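Local coordinates for dioxygenase (Pseudomonas brassicacearum, PDB 5V2D), which probably cleaves the central double bond of lignostilbenes with molecular oxygen at an iron centre, at residues A[70-84]-A[109-123]. Residues are numbered along the deposited sequence; the frame is centred on the assembly and turned at random.
Sequences QYPPMLGTDIFFNGD and LLAQRREGRSLNGVY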
ATOM      1  N   GLN A  70      17.083  -3.994  -6.954  1.00 23.97           N
ATOM      2  CA  GLN A  70      17.879  -4.444  -8.046  1.00 23.40           C
ATOM      3  C   GLN A  70      19.260  -4.852  -7.562  1.00 23.94           C
ATOM      4  O   GLN A  70      19.828  -5.816  -8.091  1.00 24.34           O
ATOM      5  CB  GLN A  70      18.041  -3.349  -9.090  1.00 24.68           C
ATOM      6  CG  GLN A  70      18.968  -3.667 -10.258  1.00 24.17           C
ATOM      7  CD  GLN A  70      18.362  -4.624 -11.218  1.00 23.96           C
ATOM      8  OE1 GLN A  70      17.831  -4.224 -12.239  1.00 23.86           O
ATOM      9  NE2 GLN A  70      18.437  -5.951 -10.874  1.00 22.23           N
ATOM     10  N   TYR A  71      19.807  -4.127  -6.612  1.00 22.21           N
ATOM     11  CA  TYR A  71      21.124  -4.459  -6.044  1.00 23.56           C
ATOM     12  C   TYR A  71      21.141  -4.571  -4.533  1.00 22.02           C
ATOM     13  O   TYR A  71      20.319  -3.945  -3.854  1.00 23.15           O
ATOM     14  CB  TYR A  71      22.129  -3.351  -6.425  1.00 21.98           C
ATOM     15  CG  TYR A  71      22.491  -3.323  -7.895  1.00 22.16           C
ATOM     16  CD1 TYR A  71      23.322  -4.248  -8.459  1.00 21.85           C
ATOM     17  CD2 TYR A  71      21.914  -2.361  -8.740  1.00 22.78           C
ATOM     18  CE1 TYR A  71      23.635  -4.232  -9.809  1.00 22.77           C
ATOM     19  CE2 TYR A  71      22.174  -2.337 -10.099  1.00 22.56           C
ATOM     20  CZ  TYR A  71      23.048  -3.262 -10.646  1.00 22.43           C
ATOM     21  OH  TYR A  71      23.307  -3.156 -11.985  1.00 22.51           O
ATOM     22  N   PRO A  72      22.110  -5.252  -3.981  1.00 24.62           N
ATOM     23  CA  PRO A  72      22.264  -5.170  -2.528  1.00 25.38           C
ATOM     24  C   PRO A  72      22.481  -3.744  -2.041  1.00 26.27           C
ATOM     25  O   PRO A  72      23.225  -2.983  -2.692  1.00 25.80           O
ATOM     26  CB  PRO A  72      23.533  -6.003  -2.216  1.00 28.08           C
ATOM     27  CG  PRO A  72      23.736  -6.842  -3.409  1.00 30.40           C
ATOM     28  CD  PRO A  72      23.149  -6.057  -4.634  1.00 27.20           C
ATOM     29  N   PRO A  73      21.858  -3.353  -0.931  1.00 26.68           N
ATOM     30  CA  PRO A  73      21.939  -1.931  -0.556  1.00 26.22           C
ATOM     31  C   PRO A  73      23.379  -1.519  -0.216  1.00 28.49           C
ATOM     32  O   PRO A  73      24.136  -2.285   0.439  1.00 29.46           O
ATOM     33  CB  PRO A  73      21.049  -1.836   0.653  1.00 27.40           C
ATOM     34  CG  PRO A  73      21.004  -3.296   1.191  1.00 27.46           C
ATOM     35  CD  PRO A  73      20.925  -4.081  -0.072  1.00 26.37           C
ATOM     36  N   MET A  74      23.747  -0.338  -0.680  1.00 29.78           N
ATOM     37  CA  MET A  74      25.108   0.224  -0.518  1.00 31.15           C
ATOM     38  C   MET A  74      25.530   0.192   0.994  1.00 30.00           C
ATOM     39  O   MET A  74      26.649  -0.065   1.300  1.00 27.98           O
ATOM     40  CB  MET A  74      24.960   1.699  -0.926  1.00 34.08           C
ATOM     41  CG  MET A  74      26.211   2.517  -0.814  1.00 41.51           C
ATOM     42  SD  MET A  74      25.634   4.081  -1.461  1.00 39.97           S
ATOM     43  CE  MET A  74      24.843   4.851  -0.151  1.00 37.64           C
ATOM     44  N   LEU A  75      24.622   0.496   1.908  1.00 29.78           N
ATOM     45  CA  LEU A  75      24.945   0.500   3.339  1.00 31.93           C
ATOM     46  C   LEU A  75      24.952  -0.871   4.046  1.00 32.75           C
ATOM     47  O   LEU A  75      25.179  -0.940   5.227  1.00 33.07           O
ATOM     48  CB  LEU A  75      24.019   1.461   4.083  1.00 31.55           C
ATOM     49  CG  LEU A  75      24.138   2.907   3.628  1.00 31.99           C
ATOM     50  CD1 LEU A  75      23.109   3.811   4.360  1.00 33.81           C
ATOM     51  CD2 LEU A  75      25.570   3.463   3.787  1.00 35.63           C
ATOM     52  N   GLY A  76      24.642  -1.957   3.333  1.00 34.39           N
ATOM     53  CA  GLY A  76      24.697  -3.264   3.928  1.00 33.42           C
ATOM     54  C   GLY A  76      23.501  -3.592   4.751  1.00 31.67           C
ATOM     55  O   GLY A  76      23.499  -4.671   5.366  1.00 29.16           O
ATOM     56  N   THR A  77      22.494  -2.706   4.741  1.00 30.80           N
ATOM     57  CA  THR A  77      21.267  -2.961   5.417  1.00 30.87           C
ATOM     58  C   THR A  77      20.167  -2.108   4.748  1.00 31.87           C
ATOM     59  O   THR A  77      20.474  -1.066   4.161  1.00 28.81           O
ATOM     60  CB  THR A  77      21.424  -2.547   6.889  1.00 33.96           C
ATOM     61  OG1 THR A  77      20.250  -2.959   7.560  1.00 38.96           O
ATOM     62  CG2 THR A  77      21.582  -1.013   7.085  1.00 35.80           C
ATOM     63  N   ASP A  78      18.891  -2.512   4.841  1.00 28.87           N
ATOM     64  CA  ASP A  78      17.812  -1.698   4.321  1.00 28.42           C
ATOM     65  C   ASP A  78      16.485  -2.223   4.742  1.00 27.57           C
ATOM     66  O   ASP A  78      16.417  -3.249   5.410  1.00 28.73           O
ATOM     67  CB  ASP A  78      17.907  -1.589   2.796  1.00 28.45           C
ATOM     68  CG  ASP A  78      17.321  -0.251   2.228  1.00 30.37           C
ATOM     69  OD1 ASP A  78      16.768   0.661   2.985  1.00 29.25           O
ATOM     70  OD2 ASP A  78      17.461  -0.189   0.946  1.00 31.65           O
ATOM     71  N   ILE A  79      15.422  -1.505   4.402  1.00 26.59           N
ATOM     72  CA  ILE A  79      14.070  -1.875   4.820  1.00 26.16           C
ATOM     73  C   ILE A  79      13.289  -2.275   3.579  1.00 27.58           C
ATOM     74  O   ILE A  79      13.650  -1.875   2.405  1.00 25.80           O
ATOM     75  CB  ILE A  79      13.387  -0.794   5.638  1.00 26.27           C
ATOM     76  CG1 ILE A  79      13.041   0.431   4.775  1.00 26.16           C
ATOM     77  CG2 ILE A  79      14.269  -0.459   6.864  1.00 29.24           C
ATOM     78  CD1 ILE A  79      12.227   1.471   5.463  1.00 26.46           C
ATOM     79  N   PHE A  80      12.250  -3.076   3.801  1.00 24.29           N
ATOM     80  CA  PHE A  80      11.457  -3.600   2.665  1.00 23.42           C
ATOM     81  C   PHE A  80      10.855  -2.503   1.838  1.00 21.27           C
ATOM     82  O   PHE A  80      10.857  -2.580   0.604  1.00 22.42           O
ATOM     83  CB  PHE A  80      10.336  -4.501   3.236  1.00 24.39           C
ATOM     84  CG  PHE A  80       9.310  -4.925   2.219  1.00 22.33           C
ATOM     85  CD1 PHE A  80       8.024  -4.552   2.372  1.00 22.90           C
ATOM     86  CD2 PHE A  80       9.656  -5.725   1.196  1.00 22.68           C
ATOM     87  CE1 PHE A  80       7.018  -4.978   1.482  1.00 22.95           C
ATOM     88  CE2 PHE A  80       8.701  -6.121   0.261  1.00 23.88           C
ATOM     89  CZ  PHE A  80       7.371  -5.743   0.433  1.00 23.80           C
ATOM     90  N   PHE A  81      10.411  -1.428   2.467  1.00 22.27           N
ATOM     91  CA  PHE A  81       9.765  -0.313   1.791  1.00 24.19           C
ATOM     92  C   PHE A  81      10.708   0.461   0.832  1.00 23.34           C
ATOM     93  O   PHE A  81      10.265   1.381   0.156  1.00 25.25           O
ATOM     94  CB  PHE A  81       9.165   0.690   2.785  1.00 26.36           C
ATOM     95  CG  PHE A  81       8.048   0.186   3.620  1.00 33.44           C
ATOM     96  CD1 PHE A  81       7.214  -0.835   3.246  1.00 36.32           C
ATOM     97  CD2 PHE A  81       7.666   0.936   4.758  1.00 43.48           C
ATOM     98  CE1 PHE A  81       6.156  -1.288   4.061  1.00 36.63           C
ATOM     99  CE2 PHE A  81       6.568   0.557   5.556  1.00 42.87           C
ATOM    100  CZ  PHE A  81       5.835  -0.591   5.224  1.00 42.31           C
ATOM    101  N   ASN A  82      11.987   0.125   0.816  1.00 22.12           N
ATOM    102  CA  ASN A  82      12.954   0.892   0.020  1.00 23.30           C
ATOM    103  C   ASN A  82      13.361   0.242  -1.323  1.00 22.50           C
ATOM    104  O   ASN A  82      14.178   0.770  -2.043  1.00 24.71           O
ATOM    105  CB  ASN A  82      14.198   1.173   0.832  1.00 25.04           C
ATOM    106  CG  ASN A  82      14.887   2.492   0.444  1.00 27.62           C
ATOM    107  OD1 ASN A  82      14.290   3.383  -0.279  1.00 26.31           O
ATOM    108  ND2 ASN A  82      16.095   2.657   0.963  1.00 24.54           N
ATOM    109  N   GLY A  83      12.748  -0.867  -1.682  1.00 21.80           N
ATOM    110  CA  GLY A  83      13.190  -1.627  -2.847  1.00 20.86           C
ATOM    111  C   GLY A  83      12.608  -1.052  -4.149  1.00 21.43           C
ATOM    112  O   GLY A  83      11.480  -0.547  -4.152  1.00 22.39           O
ATOM    113  N   ASP A  84      13.377  -1.132  -5.206  1.00 21.32           N
ATOM    114  CA  ASP A  84      12.929  -0.692  -6.560  1.00 22.70           C
ATOM    115  C   ASP A  84      11.562  -1.311  -6.886  1.00 21.11           C
ATOM    116  O   ASP A  84      11.364  -2.511  -6.702  1.00 20.76           O
ATOM    117  CB  ASP A  84      13.946  -1.086  -7.588  1.00 23.07           C
ATOM    118  CG  ASP A  84      15.314  -0.470  -7.272  1.00 25.56           C
ATOM    119  OD1 ASP A  84      15.489   0.734  -7.541  1.00 25.94           O
ATOM    120  OD2 ASP A  84      16.173  -1.221  -6.793  1.00 27.54           O
ATOM    121  N   LEU A 109      16.762   3.708 -10.446  1.00 21.42           N
ATOM    122  CA  LEU A 109      17.135   2.409 -10.977  1.00 22.78           C
ATOM    123  C   LEU A 109      18.165   2.520 -12.108  1.00 23.62           C
ATOM    124  O   LEU A 109      19.117   1.755 -12.171  1.00 22.35           O
ATOM    125  CB  LEU A 109      15.945   1.626 -11.436  1.00 22.54           C
ATOM    126  CG  LEU A 109      16.247   0.240 -12.033  1.00 24.67           C
ATOM    127  CD1 LEU A 109      16.747  -0.702 -10.990  1.00 25.49           C
ATOM    128  CD2 LEU A 109      15.024  -0.427 -12.602  1.00 27.83           C
ATOM    129  N   LEU A 110      17.924   3.407 -13.047  1.00 24.00           N
ATOM    130  CA  LEU A 110      18.811   3.474 -14.199  1.00 24.14           C
ATOM    131  C   LEU A 110      20.203   3.974 -13.807  1.00 23.83           C
ATOM    132  O   LEU A 110      21.198   3.581 -14.417  1.00 24.51           O
ATOM    133  CB  LEU A 110      18.219   4.368 -15.289  1.00 26.08           C
ATOM    134  CG  LEU A 110      16.973   3.819 -15.957  1.00 29.29           C
ATOM    135  CD1 LEU A 110      16.421   4.703 -17.033  1.00 29.72           C
ATOM    136  CD2 LEU A 110      17.134   2.405 -16.492  1.00 32.90           C
ATOM    137  N   ALA A 111      20.289   4.841 -12.805  1.00 21.41           N
ATOM    138  CA  ALA A 111      21.600   5.251 -12.335  1.00 23.37           C
ATOM    139  C   ALA A 111      22.352   4.052 -11.688  1.00 20.70           C
ATOM    140  O   ALA A 111      23.542   3.851 -11.889  1.00 20.96           O
ATOM    141  CB  ALA A 111      21.514   6.457 -11.402  1.00 21.85           C
ATOM    142  N   GLN A 112      21.640   3.267 -10.896  1.00 19.98           N
ATOM    143  CA  GLN A 112      22.272   2.089 -10.285  1.00 21.37           C
ATOM    144  C   GLN A 112      22.701   1.115 -11.338  1.00 20.43           C
ATOM    145  O   GLN A 112      23.818   0.570 -11.233  1.00 23.42           O
ATOM    146  CB  GLN A 112      21.326   1.407  -9.256  1.00 21.31           C
ATOM    147  CG  GLN A 112      21.004   2.275  -8.058  1.00 23.49           C
ATOM    148  CD  GLN A 112      20.359   1.512  -6.901  1.00 25.56           C
ATOM    149  OE1 GLN A 112      20.210   0.278  -7.016  1.00 28.09           O
ATOM    150  NE2 GLN A 112      20.155   2.191  -5.719  1.00 25.33           N
ATOM    151  N   ARG A 113      21.879   0.898 -12.356  1.00 21.25           N
ATOM    152  CA  ARG A 113      22.271   0.004 -13.436  1.00 22.15           C
ATOM    153  C   ARG A 113      23.509   0.562 -14.211  1.00 24.38           C
ATOM    154  O   ARG A 113      24.363  -0.183 -14.616  1.00 26.04           O
ATOM    155  CB  ARG A 113      21.152  -0.230 -14.428  1.00 21.57           C
ATOM    156  CG  ARG A 113      20.056  -1.176 -13.861  1.00 23.21           C
ATOM    157  CD  ARG A 113      19.041  -1.454 -14.893  1.00 24.03           C
ATOM    158  NE  ARG A 113      18.091  -2.457 -14.455  1.00 23.07           N
ATOM    159  CZ  ARG A 113      17.214  -3.050 -15.251  1.00 24.36           C
ATOM    160  NH1 ARG A 113      16.975  -2.612 -16.515  1.00 25.33           N
ATOM    161  NH2 ARG A 113      16.452  -4.039 -14.746  1.00 23.96           N
ATOM    162  N   ARG A 114      23.589   1.847 -14.347  1.00 26.03           N
ATOM    163  CA  ARG A 114      24.755   2.475 -15.009  1.00 26.07           C
ATOM    164  C   ARG A 114      26.029   2.213 -14.230  1.00 26.83           C
ATOM    165  O   ARG A 114      27.011   1.858 -14.807  1.00 28.72           O
ATOM    166  CB  ARG A 114      24.509   3.972 -15.114  1.00 27.30           C
ATOM    167  CG  ARG A 114      25.585   4.785 -15.864  1.00 32.24           C
ATOM    168  CD  ARG A 114      25.312   6.284 -15.655  1.00 33.15           C
ATOM    169  NE  ARG A 114      25.751   6.682 -14.313  1.00 35.43           N
ATOM    170  CZ  ARG A 114      25.036   7.405 -13.457  1.00 36.85           C
ATOM    171  NH1 ARG A 114      23.823   7.923 -13.780  1.00 37.53           N
ATOM    172  NH2 ARG A 114      25.560   7.691 -12.259  1.00 39.29           N
ATOM    173  N   GLU A 115      26.005   2.329 -12.918  1.00 26.12           N
ATOM    174  CA  GLU A 115      27.151   2.046 -12.123  1.00 28.78           C
ATOM    175  C   GLU A 115      27.321   0.599 -11.722  1.00 30.27           C
ATOM    176  O   GLU A 115      28.355   0.262 -11.226  1.00 28.43           O
ATOM    177  CB  GLU A 115      27.160   2.881 -10.875  1.00 26.87           C
ATOM    178  CG  GLU A 115      27.047   4.395 -11.149  1.00 28.53           C
ATOM    179  CD  GLU A 115      28.225   4.951 -11.978  1.00 32.19           C
ATOM    180  OE1 GLU A 115      29.334   4.396 -11.799  1.00 33.80           O
ATOM    181  OE2 GLU A 115      28.041   5.919 -12.734  1.00 37.86           O
ATOM    182  N   GLY A 116      26.299  -0.244 -11.860  1.00 28.21           N
ATOM    183  CA  GLY A 116      26.470  -1.622 -11.501  1.00 28.27           C
ATOM    184  C   GLY A 116      26.377  -1.877 -10.019  1.00 26.69           C
ATOM    185  O   GLY A 116      26.935  -2.875  -9.562  1.00 28.50           O
ATOM    186  N   ARG A 117      25.732  -0.999  -9.257  1.00 23.19           N
ATOM    187  CA  ARG A 117      25.628  -1.160  -7.795  1.00 23.60           C
ATOM    188  C   ARG A 117      24.598  -0.216  -7.208  1.00 24.13           C
ATOM    189  O   ARG A 117      24.204   0.744  -7.862  1.00 24.54           O
ATOM    190  CB  ARG A 117      26.978  -0.930  -7.085  1.00 26.16           C
ATOM    191  CG  ARG A 117      27.509   0.514  -7.245  1.00 28.67           C
ATOM    192  CD  ARG A 117      28.955   0.684  -6.687  1.00 30.96           C
ATOM    193  NE  ARG A 117      29.461   1.946  -7.243  1.00 31.71           N
ATOM    194  CZ  ARG A 117      29.401   3.086  -6.570  1.00 34.83           C
ATOM    195  NH1 ARG A 117      28.982   3.128  -5.349  1.00 35.98           N
ATOM    196  NH2 ARG A 117      29.829   4.195  -7.099  1.00 37.13           N
ATOM    197  N   SER A 118      24.249  -0.436  -5.964  1.00 23.47           N
ATOM    198  CA  SER A 118      23.381   0.427  -5.226  1.00 22.97           C
ATOM    199  C   SER A 118      24.111   1.752  -4.969  1.00 24.02           C
ATOM    200  O   SER A 118      25.289   1.747  -4.654  1.00 22.41           O
ATOM    201  CB  SER A 118      22.987  -0.167  -3.855  1.00 23.35           C
ATOM    202  OG  SER A 118      22.446   0.768  -3.008  1.00 24.50           O
ATOM    203  N   LEU A 119      23.397   2.858  -5.146  1.00 22.17           N
ATOM    204  CA  LEU A 119      23.887   4.205  -4.939  1.00 24.40           C
ATOM    205  C   LEU A 119      23.080   4.952  -3.886  1.00 24.07           C
ATOM    206  O   LEU A 119      23.268   6.167  -3.683  1.00 25.66           O
ATOM    207  CB  LEU A 119      23.804   4.976  -6.259  1.00 23.63           C
ATOM    208  CG  LEU A 119      24.545   4.323  -7.396  1.00 24.45           C
ATOM    209  CD1 LEU A 119      24.219   5.033  -8.707  1.00 24.75           C
ATOM    210  CD2 LEU A 119      26.059   4.269  -7.088  1.00 24.32           C
ATOM    211  N   ASN A 120      22.159   4.259  -3.230  1.00 22.50           N
ATOM    212  CA  ASN A 120      21.188   4.899  -2.413  1.00 23.71           C
ATOM    213  C   ASN A 120      21.283   4.366  -0.954  1.00 25.17           C
ATOM    214  O   ASN A 120      21.460   3.169  -0.734  1.00 24.82           O
ATOM    215  CB  ASN A 120      19.795   4.748  -3.052  1.00 22.87           C
ATOM    216  CG  ASN A 120      19.651   5.511  -4.370  1.00 21.32           C
ATOM    217  OD1 ASN A 120      20.204   5.116  -5.384  1.00 22.05           O
ATOM    218  ND2 ASN A 120      18.895   6.603  -4.348  1.00 21.03           N
ATOM    219  N   GLY A 121      21.179   5.280  -0.005  1.00 25.21           N
ATOM    220  CA  GLY A 121      21.375   5.034   1.380  1.00 25.52           C
ATOM    221  C   GLY A 121      20.096   4.793   2.150  1.00 26.26           C
ATOM    222  O   GLY A 121      19.255   3.969   1.754  1.00 22.49           O
ATOM    223  N   VAL A 122      19.960   5.569   3.227  1.00 27.08           N
ATOM    224  CA  VAL A 122      18.897   5.422   4.180  1.00 27.16           C
ATOM    225  C   VAL A 122      17.588   5.796   3.528  1.00 25.64           C
ATOM    226  O   VAL A 122      17.528   6.782   2.753  1.00 25.54           O
ATOM    227  CB  VAL A 122      19.179   6.330   5.421  1.00 30.07           C
ATOM    228  CG1 VAL A 122      17.975   6.408   6.341  1.00 31.90           C
ATOM    229  CG2 VAL A 122      20.407   5.785   6.229  1.00 31.67           C
ATOM    230  N   TYR A 123      16.538   5.036   3.843  1.00 26.51           N
ATOM    231  CA  TYR A 123      15.174   5.264   3.322  1.00 26.39           C
ATOM    232  C   TYR A 123      14.781   6.724   3.418  1.00 26.25           C
ATOM    233  O   TYR A 123      14.793   7.317   4.521  1.00 26.48           O
ATOM    234  CB  TYR A 123      14.156   4.382   4.062  1.00 27.97           C
ATOM    235  CG  TYR A 123      12.728   4.546   3.665  1.00 28.35           C
ATOM    236  CD1 TYR A 123      11.857   5.250   4.465  1.00 30.82           C
ATOM    237  CD2 TYR A 123      12.218   4.026   2.428  1.00 29.09           C
ATOM    238  CE1 TYR A 123      10.487   5.411   4.095  1.00 30.01           C
ATOM    239  CE2 TYR A 123      10.862   4.178   2.100  1.00 31.35           C
ATOM    240  CZ  TYR A 123      10.003   4.856   2.930  1.00 34.16           C
ATOM    241  OH  TYR A 123       8.672   5.139   2.625  1.00 40.53           O
TER
HETATM  242  O   HOH W   1      18.713  -1.457  -5.905  1.00 20.00           O
HETATM  243  O   HOH W   2      25.383  -2.627  -4.375  1.00 22.10           O
HETATM  244  O   HOH W   3      21.856   1.385   1.358  1.00 26.11           O
HETATM  245  O   HOH W   4      16.933   2.457   4.891  1.00 30.30           O
HETATM  246  O   HOH W   5      18.817   1.839  -0.660  1.00 30.73           O
HETATM  247  O   HOH W   6      17.554   4.881  -0.243  1.00 26.71           O
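Tyr71 lays its ring against the backbone that leaves helix 107-115: Gly116 C stands 3.5 Å above the ring plane toward the rim, and Arg117 N lies over the ring centre. CG sits beside the backbone N (chi1 -70°), which swings the ring under this turn, and Gln112 OE1 meets its edge in plane, 3.6 Å from Tyr71 CD2. The covering turn is a Schellman motif: Arg117 N hydrogen-bonds to Gln112 O and, weakly, Gly116 N to Arg113 O, with Gly116, at positive phi, as the C-prime residue. With an alanine here the ring is gone, which would probably open a gap beneath Gly116 C and Arg117 N and leave Gln112 OE1 without the ring edge it meets. Next to it, Gln70 OE1 accepts both NE (2.8 Å) and NH2 of Arg113, which grips side-on with the oxygen in its guanidinium plane; Glu42 forms a salt bridge with the same NH2.

The contact ties the loop joining strands 60-67 and 85-93, in one blade of the seven-bladed beta-propeller of the carotenoid-oxygenase (RPE65-like) family, to the chain following hairpin 85-103. Packing is again close where Ile79 CD1 makes a CH-pi contact with Tyr123, 4.0 Å from the ring centroid, while Asn82 OD1 lies at the ring edge; the side chain of Phe81 comes to about 7 Å from the bound iron.

The backbone join is looser. Met74 N gives a weak hydrogen bond to Ser118 OG (2.9 Å), and waters link Pro72 O to Ser118 N, Leu75 N to Asn120 O and Asp78 OD1 to Tyr123 N. At the exposed corner of the type I turn Pro73 to Gly76, Leu75 CD1 lies 3.8 Å from Val122 CG2.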